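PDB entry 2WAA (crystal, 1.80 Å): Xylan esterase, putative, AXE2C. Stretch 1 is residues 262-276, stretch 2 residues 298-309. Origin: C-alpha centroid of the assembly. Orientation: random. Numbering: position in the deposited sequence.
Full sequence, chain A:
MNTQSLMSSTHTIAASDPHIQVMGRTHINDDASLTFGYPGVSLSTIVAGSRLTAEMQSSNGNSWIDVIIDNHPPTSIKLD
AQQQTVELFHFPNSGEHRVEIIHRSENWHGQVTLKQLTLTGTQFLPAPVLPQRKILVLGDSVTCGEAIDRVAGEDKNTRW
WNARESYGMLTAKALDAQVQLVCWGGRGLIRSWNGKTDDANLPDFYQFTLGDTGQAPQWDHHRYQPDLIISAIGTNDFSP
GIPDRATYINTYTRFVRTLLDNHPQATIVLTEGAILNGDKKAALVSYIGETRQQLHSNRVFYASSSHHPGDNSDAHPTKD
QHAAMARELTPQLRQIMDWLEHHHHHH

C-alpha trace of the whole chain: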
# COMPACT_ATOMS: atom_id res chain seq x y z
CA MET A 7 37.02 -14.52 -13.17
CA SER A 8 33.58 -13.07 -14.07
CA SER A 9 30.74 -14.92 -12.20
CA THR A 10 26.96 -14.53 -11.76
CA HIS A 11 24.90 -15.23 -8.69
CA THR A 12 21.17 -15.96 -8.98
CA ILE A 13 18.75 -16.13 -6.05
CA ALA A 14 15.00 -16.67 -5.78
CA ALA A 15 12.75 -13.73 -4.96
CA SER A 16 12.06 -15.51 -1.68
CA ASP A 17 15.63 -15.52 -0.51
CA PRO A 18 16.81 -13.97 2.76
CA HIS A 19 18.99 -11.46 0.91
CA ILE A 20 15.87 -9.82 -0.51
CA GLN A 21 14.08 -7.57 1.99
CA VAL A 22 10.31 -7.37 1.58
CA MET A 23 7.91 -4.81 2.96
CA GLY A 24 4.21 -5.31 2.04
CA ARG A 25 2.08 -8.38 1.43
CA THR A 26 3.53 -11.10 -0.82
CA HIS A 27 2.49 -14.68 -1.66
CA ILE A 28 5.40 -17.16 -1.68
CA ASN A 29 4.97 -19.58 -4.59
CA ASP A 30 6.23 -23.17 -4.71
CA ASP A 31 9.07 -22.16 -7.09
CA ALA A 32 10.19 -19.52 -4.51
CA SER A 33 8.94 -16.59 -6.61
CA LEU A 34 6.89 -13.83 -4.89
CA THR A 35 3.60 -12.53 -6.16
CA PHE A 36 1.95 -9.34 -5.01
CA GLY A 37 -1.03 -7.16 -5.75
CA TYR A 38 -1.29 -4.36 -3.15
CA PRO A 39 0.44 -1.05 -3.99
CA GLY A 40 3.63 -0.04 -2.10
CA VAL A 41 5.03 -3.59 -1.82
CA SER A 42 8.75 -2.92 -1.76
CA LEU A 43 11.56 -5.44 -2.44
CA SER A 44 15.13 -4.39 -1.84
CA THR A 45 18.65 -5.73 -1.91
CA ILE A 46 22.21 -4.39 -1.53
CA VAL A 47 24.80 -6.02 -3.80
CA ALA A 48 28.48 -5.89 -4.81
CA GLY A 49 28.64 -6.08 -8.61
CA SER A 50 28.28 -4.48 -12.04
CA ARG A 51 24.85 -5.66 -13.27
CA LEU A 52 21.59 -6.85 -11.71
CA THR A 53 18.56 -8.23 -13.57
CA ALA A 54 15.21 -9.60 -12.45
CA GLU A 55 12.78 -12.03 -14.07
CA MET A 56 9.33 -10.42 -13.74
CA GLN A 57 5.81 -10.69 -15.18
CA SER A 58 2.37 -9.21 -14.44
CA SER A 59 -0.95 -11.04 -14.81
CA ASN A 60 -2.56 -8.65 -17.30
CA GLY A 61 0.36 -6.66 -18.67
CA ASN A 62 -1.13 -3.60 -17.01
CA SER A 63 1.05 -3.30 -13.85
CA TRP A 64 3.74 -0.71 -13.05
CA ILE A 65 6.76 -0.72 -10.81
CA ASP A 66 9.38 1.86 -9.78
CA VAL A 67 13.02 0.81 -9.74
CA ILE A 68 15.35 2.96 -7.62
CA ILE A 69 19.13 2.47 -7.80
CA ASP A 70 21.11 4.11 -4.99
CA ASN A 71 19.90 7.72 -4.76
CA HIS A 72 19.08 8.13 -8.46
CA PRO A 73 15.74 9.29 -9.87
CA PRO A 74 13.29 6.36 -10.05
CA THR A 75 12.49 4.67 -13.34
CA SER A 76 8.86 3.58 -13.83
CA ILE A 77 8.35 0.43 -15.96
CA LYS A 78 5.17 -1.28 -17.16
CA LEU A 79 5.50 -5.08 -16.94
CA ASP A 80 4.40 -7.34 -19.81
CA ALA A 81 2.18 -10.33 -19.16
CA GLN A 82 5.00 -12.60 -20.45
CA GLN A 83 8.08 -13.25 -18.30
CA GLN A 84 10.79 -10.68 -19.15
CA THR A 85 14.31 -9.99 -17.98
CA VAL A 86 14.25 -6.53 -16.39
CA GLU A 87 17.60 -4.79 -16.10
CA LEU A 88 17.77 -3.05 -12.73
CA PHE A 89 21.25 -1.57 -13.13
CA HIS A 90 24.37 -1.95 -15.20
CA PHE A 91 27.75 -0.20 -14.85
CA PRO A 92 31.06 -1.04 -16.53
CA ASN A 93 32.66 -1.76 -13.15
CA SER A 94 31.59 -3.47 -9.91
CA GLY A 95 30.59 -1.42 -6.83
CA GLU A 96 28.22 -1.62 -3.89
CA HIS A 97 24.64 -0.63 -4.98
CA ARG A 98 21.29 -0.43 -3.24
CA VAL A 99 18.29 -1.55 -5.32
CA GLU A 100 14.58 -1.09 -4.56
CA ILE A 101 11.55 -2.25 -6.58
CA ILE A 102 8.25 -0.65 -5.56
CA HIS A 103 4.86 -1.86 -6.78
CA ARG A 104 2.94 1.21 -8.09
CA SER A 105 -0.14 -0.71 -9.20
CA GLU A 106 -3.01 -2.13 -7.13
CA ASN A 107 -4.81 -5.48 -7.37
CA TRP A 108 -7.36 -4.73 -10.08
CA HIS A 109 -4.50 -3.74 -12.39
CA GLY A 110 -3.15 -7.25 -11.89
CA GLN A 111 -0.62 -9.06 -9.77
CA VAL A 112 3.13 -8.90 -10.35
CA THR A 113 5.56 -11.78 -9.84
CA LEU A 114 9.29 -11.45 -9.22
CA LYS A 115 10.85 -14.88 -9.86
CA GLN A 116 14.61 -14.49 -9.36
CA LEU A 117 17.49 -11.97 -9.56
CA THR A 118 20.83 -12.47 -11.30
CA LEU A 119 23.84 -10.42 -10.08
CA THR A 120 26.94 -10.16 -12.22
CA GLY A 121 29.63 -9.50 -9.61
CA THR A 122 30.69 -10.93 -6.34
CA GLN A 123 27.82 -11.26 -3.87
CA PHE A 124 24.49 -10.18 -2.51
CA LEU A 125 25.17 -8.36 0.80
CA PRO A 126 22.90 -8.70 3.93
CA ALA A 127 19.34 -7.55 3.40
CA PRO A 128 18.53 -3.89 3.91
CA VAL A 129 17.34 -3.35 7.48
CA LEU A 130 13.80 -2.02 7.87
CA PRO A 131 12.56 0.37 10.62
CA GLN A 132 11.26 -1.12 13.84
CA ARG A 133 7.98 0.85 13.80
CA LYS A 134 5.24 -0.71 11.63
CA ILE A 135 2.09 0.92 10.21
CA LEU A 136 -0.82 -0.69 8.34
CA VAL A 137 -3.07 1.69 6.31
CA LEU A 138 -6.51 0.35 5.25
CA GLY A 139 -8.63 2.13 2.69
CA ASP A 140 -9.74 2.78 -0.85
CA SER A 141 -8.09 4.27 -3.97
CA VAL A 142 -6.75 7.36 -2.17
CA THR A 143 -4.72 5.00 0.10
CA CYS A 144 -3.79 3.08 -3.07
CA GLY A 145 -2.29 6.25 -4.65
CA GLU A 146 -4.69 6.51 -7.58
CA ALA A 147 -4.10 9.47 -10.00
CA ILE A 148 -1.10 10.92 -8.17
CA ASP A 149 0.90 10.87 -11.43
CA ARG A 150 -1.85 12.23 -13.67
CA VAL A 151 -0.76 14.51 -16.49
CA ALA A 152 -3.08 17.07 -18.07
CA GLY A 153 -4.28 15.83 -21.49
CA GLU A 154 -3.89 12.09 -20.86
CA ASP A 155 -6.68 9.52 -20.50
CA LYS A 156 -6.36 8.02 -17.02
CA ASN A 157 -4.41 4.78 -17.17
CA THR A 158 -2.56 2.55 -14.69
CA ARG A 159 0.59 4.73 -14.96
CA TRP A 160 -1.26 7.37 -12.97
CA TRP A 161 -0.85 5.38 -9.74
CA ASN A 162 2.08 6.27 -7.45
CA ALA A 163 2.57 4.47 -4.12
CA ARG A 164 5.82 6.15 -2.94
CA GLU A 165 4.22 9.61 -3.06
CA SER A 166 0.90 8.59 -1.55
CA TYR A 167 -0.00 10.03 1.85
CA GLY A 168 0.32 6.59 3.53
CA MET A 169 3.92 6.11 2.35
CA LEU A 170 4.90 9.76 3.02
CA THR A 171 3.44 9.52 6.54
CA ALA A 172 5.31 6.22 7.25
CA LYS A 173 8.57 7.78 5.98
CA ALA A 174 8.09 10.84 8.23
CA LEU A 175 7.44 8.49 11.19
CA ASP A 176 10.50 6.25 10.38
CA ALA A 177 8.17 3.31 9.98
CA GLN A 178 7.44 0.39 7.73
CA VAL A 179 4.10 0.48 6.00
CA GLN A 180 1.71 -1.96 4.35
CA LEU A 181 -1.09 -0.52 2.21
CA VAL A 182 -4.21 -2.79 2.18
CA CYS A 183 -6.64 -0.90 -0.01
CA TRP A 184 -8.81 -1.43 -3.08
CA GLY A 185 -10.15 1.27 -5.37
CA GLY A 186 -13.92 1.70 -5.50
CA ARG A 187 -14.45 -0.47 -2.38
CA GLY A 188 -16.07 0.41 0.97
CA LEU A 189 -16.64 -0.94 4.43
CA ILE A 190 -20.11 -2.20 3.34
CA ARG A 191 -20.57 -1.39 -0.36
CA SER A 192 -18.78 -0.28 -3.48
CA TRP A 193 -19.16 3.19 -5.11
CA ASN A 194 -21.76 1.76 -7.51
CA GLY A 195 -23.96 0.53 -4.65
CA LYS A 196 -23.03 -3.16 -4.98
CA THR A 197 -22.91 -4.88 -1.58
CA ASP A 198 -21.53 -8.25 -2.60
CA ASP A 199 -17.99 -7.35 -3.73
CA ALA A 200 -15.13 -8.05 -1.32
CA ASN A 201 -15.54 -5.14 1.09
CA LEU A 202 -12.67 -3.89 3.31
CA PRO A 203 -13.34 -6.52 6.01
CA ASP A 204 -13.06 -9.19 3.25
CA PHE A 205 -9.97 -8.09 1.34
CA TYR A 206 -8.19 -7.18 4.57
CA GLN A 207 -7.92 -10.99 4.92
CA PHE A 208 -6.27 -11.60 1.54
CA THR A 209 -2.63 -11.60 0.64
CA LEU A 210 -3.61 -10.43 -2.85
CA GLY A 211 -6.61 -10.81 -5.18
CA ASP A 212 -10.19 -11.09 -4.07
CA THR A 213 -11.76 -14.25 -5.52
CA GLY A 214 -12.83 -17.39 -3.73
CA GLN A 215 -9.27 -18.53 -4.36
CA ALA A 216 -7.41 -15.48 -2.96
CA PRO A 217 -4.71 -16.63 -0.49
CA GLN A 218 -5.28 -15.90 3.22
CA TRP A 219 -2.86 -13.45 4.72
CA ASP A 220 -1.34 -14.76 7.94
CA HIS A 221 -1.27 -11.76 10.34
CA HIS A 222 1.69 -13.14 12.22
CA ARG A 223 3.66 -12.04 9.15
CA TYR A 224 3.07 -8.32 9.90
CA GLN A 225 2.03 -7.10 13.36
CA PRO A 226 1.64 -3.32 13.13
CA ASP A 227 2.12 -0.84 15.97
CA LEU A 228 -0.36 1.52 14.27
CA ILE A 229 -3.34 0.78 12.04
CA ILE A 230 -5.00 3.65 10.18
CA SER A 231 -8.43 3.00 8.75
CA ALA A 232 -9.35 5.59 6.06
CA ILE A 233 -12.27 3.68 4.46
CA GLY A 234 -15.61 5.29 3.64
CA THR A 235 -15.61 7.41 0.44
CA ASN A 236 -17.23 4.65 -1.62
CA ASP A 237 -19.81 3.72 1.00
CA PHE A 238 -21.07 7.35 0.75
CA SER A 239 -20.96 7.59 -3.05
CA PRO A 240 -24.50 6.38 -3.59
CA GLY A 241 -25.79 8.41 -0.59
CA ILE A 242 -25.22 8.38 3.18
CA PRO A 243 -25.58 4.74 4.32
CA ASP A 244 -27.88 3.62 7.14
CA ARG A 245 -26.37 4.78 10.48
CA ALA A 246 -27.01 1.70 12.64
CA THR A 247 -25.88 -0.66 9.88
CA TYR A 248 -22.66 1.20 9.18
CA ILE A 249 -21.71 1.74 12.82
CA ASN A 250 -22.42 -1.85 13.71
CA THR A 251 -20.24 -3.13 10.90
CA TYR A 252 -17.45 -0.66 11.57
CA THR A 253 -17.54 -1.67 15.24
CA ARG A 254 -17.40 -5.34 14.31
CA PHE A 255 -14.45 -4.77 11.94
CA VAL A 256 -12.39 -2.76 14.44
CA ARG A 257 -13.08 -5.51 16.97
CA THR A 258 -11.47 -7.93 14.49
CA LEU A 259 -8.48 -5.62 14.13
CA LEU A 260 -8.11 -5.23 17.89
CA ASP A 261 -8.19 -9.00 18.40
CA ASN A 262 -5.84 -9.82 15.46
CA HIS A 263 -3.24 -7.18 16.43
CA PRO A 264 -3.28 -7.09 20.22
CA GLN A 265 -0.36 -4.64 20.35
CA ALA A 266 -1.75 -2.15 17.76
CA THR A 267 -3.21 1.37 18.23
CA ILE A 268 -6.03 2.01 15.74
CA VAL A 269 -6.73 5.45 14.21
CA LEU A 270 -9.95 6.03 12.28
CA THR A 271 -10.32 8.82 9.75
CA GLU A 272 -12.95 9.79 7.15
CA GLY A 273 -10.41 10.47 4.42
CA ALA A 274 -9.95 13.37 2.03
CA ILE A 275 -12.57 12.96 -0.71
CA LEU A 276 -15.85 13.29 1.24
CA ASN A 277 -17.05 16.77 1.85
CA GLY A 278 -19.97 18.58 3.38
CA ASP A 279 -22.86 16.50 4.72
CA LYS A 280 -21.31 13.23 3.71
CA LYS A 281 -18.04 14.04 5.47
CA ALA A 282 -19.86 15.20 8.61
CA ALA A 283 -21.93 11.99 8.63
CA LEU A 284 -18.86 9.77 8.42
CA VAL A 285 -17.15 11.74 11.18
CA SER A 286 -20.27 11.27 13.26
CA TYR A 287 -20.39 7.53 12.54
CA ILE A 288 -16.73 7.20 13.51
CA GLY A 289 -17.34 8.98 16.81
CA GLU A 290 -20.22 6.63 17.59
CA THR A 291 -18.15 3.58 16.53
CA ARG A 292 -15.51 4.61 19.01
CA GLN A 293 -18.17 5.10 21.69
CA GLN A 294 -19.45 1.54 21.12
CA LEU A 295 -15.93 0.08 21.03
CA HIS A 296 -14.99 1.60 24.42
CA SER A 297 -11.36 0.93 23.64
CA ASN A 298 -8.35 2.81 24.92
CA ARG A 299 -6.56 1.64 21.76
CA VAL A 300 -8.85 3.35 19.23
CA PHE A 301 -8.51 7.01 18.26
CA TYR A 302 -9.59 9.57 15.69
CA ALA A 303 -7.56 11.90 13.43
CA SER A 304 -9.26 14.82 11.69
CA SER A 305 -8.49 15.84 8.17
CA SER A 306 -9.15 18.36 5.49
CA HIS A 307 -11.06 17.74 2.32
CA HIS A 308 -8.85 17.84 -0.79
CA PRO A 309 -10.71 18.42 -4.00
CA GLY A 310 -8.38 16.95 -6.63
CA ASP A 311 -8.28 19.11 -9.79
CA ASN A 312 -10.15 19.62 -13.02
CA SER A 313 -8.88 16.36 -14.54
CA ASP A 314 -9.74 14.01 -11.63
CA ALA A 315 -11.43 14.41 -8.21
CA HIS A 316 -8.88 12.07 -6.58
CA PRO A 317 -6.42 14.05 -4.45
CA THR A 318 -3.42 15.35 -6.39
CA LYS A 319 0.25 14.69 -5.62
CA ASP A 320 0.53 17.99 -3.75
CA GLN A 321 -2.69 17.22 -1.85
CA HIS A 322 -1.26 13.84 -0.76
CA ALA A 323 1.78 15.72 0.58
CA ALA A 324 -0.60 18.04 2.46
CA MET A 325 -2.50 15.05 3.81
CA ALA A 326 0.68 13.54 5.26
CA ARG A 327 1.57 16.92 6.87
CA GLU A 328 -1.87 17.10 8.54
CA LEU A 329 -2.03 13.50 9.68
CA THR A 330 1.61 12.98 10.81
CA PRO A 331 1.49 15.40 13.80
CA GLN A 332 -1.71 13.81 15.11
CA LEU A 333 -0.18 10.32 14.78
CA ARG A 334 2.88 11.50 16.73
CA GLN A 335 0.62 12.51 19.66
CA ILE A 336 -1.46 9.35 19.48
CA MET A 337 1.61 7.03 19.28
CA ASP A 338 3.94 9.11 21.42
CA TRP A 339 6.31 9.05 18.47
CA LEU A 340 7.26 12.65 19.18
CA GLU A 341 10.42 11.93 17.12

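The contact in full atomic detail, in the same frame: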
# COMPACT_ATOMS: atom_id res chain seq x y z
N ASN A 262 -6.97 -9.32 16.29
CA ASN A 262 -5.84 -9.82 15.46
C ASN A 262 -4.48 -9.21 15.74
O ASN A 262 -3.45 -9.83 15.46
CB ASN A 262 -6.14 -9.61 13.96
CG ASN A 262 -7.23 -10.53 13.46
OD1 ASN A 262 -7.71 -11.40 14.20
ND2 ASN A 262 -7.64 -10.34 12.21
N HIS A 263 -4.47 -7.98 16.27
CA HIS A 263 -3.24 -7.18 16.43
C HIS A 263 -3.27 -6.60 17.83
O HIS A 263 -3.59 -5.39 18.03
CB HIS A 263 -3.27 -6.03 15.42
CG HIS A 263 -3.52 -6.50 14.01
ND1 HIS A 263 -2.61 -7.27 13.32
CD2 HIS A 263 -4.57 -6.31 13.18
CE1 HIS A 263 -3.09 -7.53 12.11
NE2 HIS A 263 -4.29 -6.96 12.01
N PRO A 264 -3.00 -7.46 18.84
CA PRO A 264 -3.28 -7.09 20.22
C PRO A 264 -2.44 -5.93 20.68
O PRO A 264 -2.80 -5.25 21.65
CB PRO A 264 -2.94 -8.37 21.02
CG PRO A 264 -2.06 -9.18 20.10
CD PRO A 264 -2.57 -8.87 18.71
N GLN A 265 -1.31 -5.71 20.02
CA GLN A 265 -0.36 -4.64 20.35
C GLN A 265 -0.66 -3.33 19.59
O GLN A 265 0.00 -2.30 19.85
CB GLN A 265 1.06 -5.05 19.93
CG GLN A 265 1.31 -4.99 18.35
CD GLN A 265 0.40 -5.99 17.57
OE1 GLN A 265 -0.04 -6.99 18.14
NE2 GLN A 265 0.12 -5.72 16.28
N ALA A 266 -1.60 -3.34 18.64
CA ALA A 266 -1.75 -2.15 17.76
C ALA A 266 -2.62 -1.03 18.39
O ALA A 266 -3.55 -1.31 19.13
CB ALA A 266 -2.35 -2.55 16.44
N THR A 267 -2.31 0.21 18.03
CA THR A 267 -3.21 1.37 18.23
C THR A 267 -3.94 1.57 16.91
O THR A 267 -3.32 1.45 15.82
CB THR A 267 -2.39 2.60 18.57
OG1 THR A 267 -1.65 2.33 19.77
CG2 THR A 267 -3.27 3.84 18.74
N ILE A 268 -5.24 1.85 16.97
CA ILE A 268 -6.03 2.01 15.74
C ILE A 268 -6.48 3.45 15.63
O ILE A 268 -6.91 4.02 16.64
CB ILE A 268 -7.21 1.08 15.75
CG1 ILE A 268 -6.66 -0.38 15.91
CG2 ILE A 268 -8.03 1.24 14.46
CD1 ILE A 268 -7.67 -1.37 16.05
N VAL A 269 -6.32 4.05 14.45
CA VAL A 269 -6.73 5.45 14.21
C VAL A 269 -7.73 5.45 13.06
O VAL A 269 -7.41 4.96 11.97
CB VAL A 269 -5.50 6.33 13.89
CG1 VAL A 269 -5.94 7.74 13.56
CG2 VAL A 269 -4.61 6.39 15.11
N LEU A 270 -8.94 5.99 13.30
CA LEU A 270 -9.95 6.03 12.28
C LEU A 270 -9.99 7.42 11.69
O LEU A 270 -9.83 8.42 12.39
CB LEU A 270 -11.35 5.70 12.86
CG LEU A 270 -11.37 4.43 13.71
CD1 LEU A 270 -12.78 4.15 14.21
CD2 LEU A 270 -10.89 3.29 12.86
N THR A 271 -10.20 7.50 10.38
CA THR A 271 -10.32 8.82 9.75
C THR A 271 -11.27 8.73 8.56
O THR A 271 -11.38 7.67 7.94
CB THR A 271 -8.90 9.33 9.29
OG1 THR A 271 -9.08 10.59 8.65
CG2 THR A 271 -8.33 8.43 8.27
N GLU A 272 -11.97 9.82 8.25
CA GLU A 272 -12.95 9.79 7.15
C GLU A 272 -12.32 9.92 5.76
O GLU A 272 -12.98 9.75 4.77
CB GLU A 272 -14.00 10.90 7.35
CG GLU A 272 -13.50 12.33 7.14
CD GLU A 272 -12.90 12.97 8.38
OE1 GLU A 272 -12.53 12.26 9.35
OE2 GLU A 272 -12.77 14.21 8.40
N GLY A 273 -11.06 10.30 5.71
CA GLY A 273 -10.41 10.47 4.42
C GLY A 273 -10.63 11.85 3.80
O GLY A 273 -11.35 12.72 4.35
N ALA A 274 -10.02 12.05 2.64
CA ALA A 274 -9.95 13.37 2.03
C ALA A 274 -10.99 13.69 0.97
O ALA A 274 -11.10 14.85 0.57
CB ALA A 274 -8.57 13.55 1.38
N ILE A 275 -11.67 12.68 0.43
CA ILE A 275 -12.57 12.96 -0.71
C ILE A 275 -13.95 13.50 -0.25
O ILE A 275 -14.45 14.46 -0.85
CB ILE A 275 -12.75 11.72 -1.63
CG1 ILE A 275 -11.43 11.49 -2.38
CG2 ILE A 275 -13.87 11.97 -2.59
CD1 ILE A 275 -11.43 10.20 -3.20
N LEU A 276 -14.52 12.90 0.80
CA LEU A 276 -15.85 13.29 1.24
C LEU A 276 -15.85 14.72 1.73
O LEU A 276 -14.87 15.21 2.31
CB LEU A 276 -16.36 12.41 2.39
CG LEU A 276 -16.59 10.96 1.98
CD1 LEU A 276 -17.12 10.23 3.22
CD2 LEU A 276 -17.53 10.85 0.80
N ASN A 298 -9.39 1.83 24.74
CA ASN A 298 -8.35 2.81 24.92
C ASN A 298 -7.23 2.64 23.88
O ASN A 298 -6.15 3.22 24.03
CB ASN A 298 -7.74 2.69 26.33
CG ASN A 298 -7.19 1.28 26.64
OD1 ASN A 298 -7.11 0.38 25.78
ND2 ASN A 298 -6.80 1.09 27.90
N ARG A 299 -7.48 1.79 22.88
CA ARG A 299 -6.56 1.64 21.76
C ARG A 299 -7.09 2.22 20.45
O ARG A 299 -6.45 2.05 19.40
CB ARG A 299 -6.33 0.15 21.49
CG ARG A 299 -5.62 -0.54 22.60
CD ARG A 299 -4.82 -1.65 21.96
NE ARG A 299 -5.60 -2.84 21.98
CZ ARG A 299 -5.63 -3.75 21.03
NH1 ARG A 299 -4.96 -3.60 19.88
NH2 ARG A 299 -6.38 -4.82 21.24
N VAL A 300 -8.26 2.85 20.48
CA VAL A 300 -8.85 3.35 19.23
C VAL A 300 -9.07 4.84 19.25
O VAL A 300 -9.73 5.36 20.18
CB VAL A 300 -10.24 2.68 18.92
CG1 VAL A 300 -10.78 3.17 17.52
CG2 VAL A 300 -10.07 1.18 18.89
N PHE A 301 -8.52 5.53 18.25
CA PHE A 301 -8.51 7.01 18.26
C PHE A 301 -9.00 7.53 16.93
O PHE A 301 -9.27 6.78 16.02
CB PHE A 301 -7.08 7.51 18.55
CG PHE A 301 -6.59 7.08 19.91
CD1 PHE A 301 -6.97 7.79 21.02
CD2 PHE A 301 -5.93 5.88 20.08
CE1 PHE A 301 -6.61 7.36 22.32
CE2 PHE A 301 -5.54 5.46 21.33
CZ PHE A 301 -5.90 6.19 22.46
N TYR A 302 -9.10 8.86 16.86
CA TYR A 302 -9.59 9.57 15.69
C TYR A 302 -8.54 10.60 15.25
O TYR A 302 -7.93 11.24 16.10
CB TYR A 302 -10.88 10.33 16.06
CG TYR A 302 -11.38 11.23 14.91
CD1 TYR A 302 -11.80 10.67 13.72
CD2 TYR A 302 -11.40 12.62 15.03
CE1 TYR A 302 -12.22 11.45 12.68
CE2 TYR A 302 -11.83 13.42 13.95
CZ TYR A 302 -12.24 12.80 12.80
OH TYR A 302 -12.69 13.51 11.69
N ALA A 303 -8.36 10.79 13.94
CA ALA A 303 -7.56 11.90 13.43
C ALA A 303 -8.43 12.71 12.46
O ALA A 303 -9.09 12.12 11.61
CB ALA A 303 -6.33 11.39 12.69
N SER A 304 -8.43 14.02 12.59
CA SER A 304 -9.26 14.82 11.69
C SER A 304 -8.49 15.11 10.41
O SER A 304 -7.26 15.10 10.35
CB SER A 304 -9.66 16.16 12.37
OG SER A 304 -8.52 16.89 12.80
N SER A 305 -9.22 15.47 9.37
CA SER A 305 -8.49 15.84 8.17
C SER A 305 -9.26 16.81 7.33
O SER A 305 -10.47 17.01 7.57
CB SER A 305 -8.29 14.61 7.36
OG SER A 305 -9.56 14.06 7.16
N SER A 306 -8.56 17.40 6.38
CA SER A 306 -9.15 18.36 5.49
C SER A 306 -9.70 17.61 4.31
O SER A 306 -9.16 16.58 3.92
CB SER A 306 -8.07 19.33 4.95
OG SER A 306 -7.67 20.20 5.99
N HIS A 307 -10.68 18.19 3.66
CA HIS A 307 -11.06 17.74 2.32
C HIS A 307 -10.06 18.25 1.30
O HIS A 307 -9.64 19.41 1.36
CB HIS A 307 -12.45 18.30 2.00
CG HIS A 307 -12.82 18.24 0.55
ND1 HIS A 307 -13.13 17.07 -0.09
CD2 HIS A 307 -13.03 19.24 -0.36
CE1 HIS A 307 -13.48 17.33 -1.35
NE2 HIS A 307 -13.42 18.63 -1.54
N HIS A 308 -9.64 17.39 0.36
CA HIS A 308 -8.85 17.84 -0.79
C HIS A 308 -9.62 17.55 -2.04
O HIS A 308 -10.11 16.46 -2.23
CB HIS A 308 -7.49 17.14 -0.79
CG HIS A 308 -6.68 17.48 0.42
ND1 HIS A 308 -5.95 18.65 0.51
CD2 HIS A 308 -6.57 16.86 1.61
CE1 HIS A 308 -5.38 18.71 1.70
NE2 HIS A 308 -5.74 17.64 2.39
N PRO A 309 -9.75 18.56 -2.92
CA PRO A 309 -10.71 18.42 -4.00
C PRO A 309 -10.18 17.80 -5.28
O PRO A 309 -10.93 17.71 -6.23
CB PRO A 309 -11.13 19.89 -4.25
CG PRO A 309 -9.85 20.62 -4.05
CD PRO A 309 -9.32 19.96 -2.75
O HOH W 1 -12.53 16.00 10.45

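What holds the two strands side by side? Residues 267-270 and 300-302 run parallel, and their backbones exchange hydrogen bonds in the staggered pattern typical of such pairs. I268 N donates to R299 O at 2.7 Å and F301 N to I268 O at 2.7 Å; L270 N then donates to F301 O at 2.9 Å, and A303 N to L270 O at 3.2 Å. The ladder thus continues to A303, whose CB lies 3.8 Å from V269 CG1.

How do the strand side chains sort themselves? I268, L270, V300 and Y302 lie on one face of the sheet, V269 and F301 on the other. On the first face L270, with chi1 m and chi2 t, brings CD1 to 4.0 Å from V300 CG1, while I268 CB sits 4.2 Å from V300 CG2. F301 takes chi1 m, and its ring edge meets the methyl of T267, with CD2 3.6 Å from T267 CG2.

Why does R299 depart from the usual rotamer wells? Its CA-to-CB bond points sideways, and chi1 is an ordinary m, but chi2 at -149° and chi3 at -93° lie between wells. This bent path carries the guanidinium to the type I turn H263 to A266, where NH1 donates to A266 O at 2.8 Å, nearly straight, and to H263 O at 2.9 Å. Both carbonyls lie at the edge of the group, near its plane, where its N-H bonds point. H263 O also accepts from A266 N at 2.9 Å, so the arginine reinforces a turn already closed by its own backbone. P264 O, 3.2 Å from R299 NH1, lies over one face and at a poor angle for bonding.

What does the folded side chain of E272 achieve? With chi1 p and chi2 m, its end comes nearer to the other stretch than its sideways CA-to-CB bond suggests. Y302, chi1 t, extends its hydroxyl to meet it: OH donates to E272 OE1 at 2.7 Å, near the plane of the ring. A water donates to both E272 OE2 (2.7 Å) and Y302 OH (2.8 Å), bridging the pair. S305 OG adds a weak bond to E272 OE2 at 3.4 Å.

How is the far end fastened? A274 O accepts from H308 N at 2.9 Å and, weakly, from H307 ND1 at 3.1 Å. Chi1 t in H307 places ND1 among backbone carbonyls, with I275 O also 3.0 Å from H307 ND1. H308, chi1 m, sets its ring edge against A274, CD2 lying 3.9 Å from A274 CB.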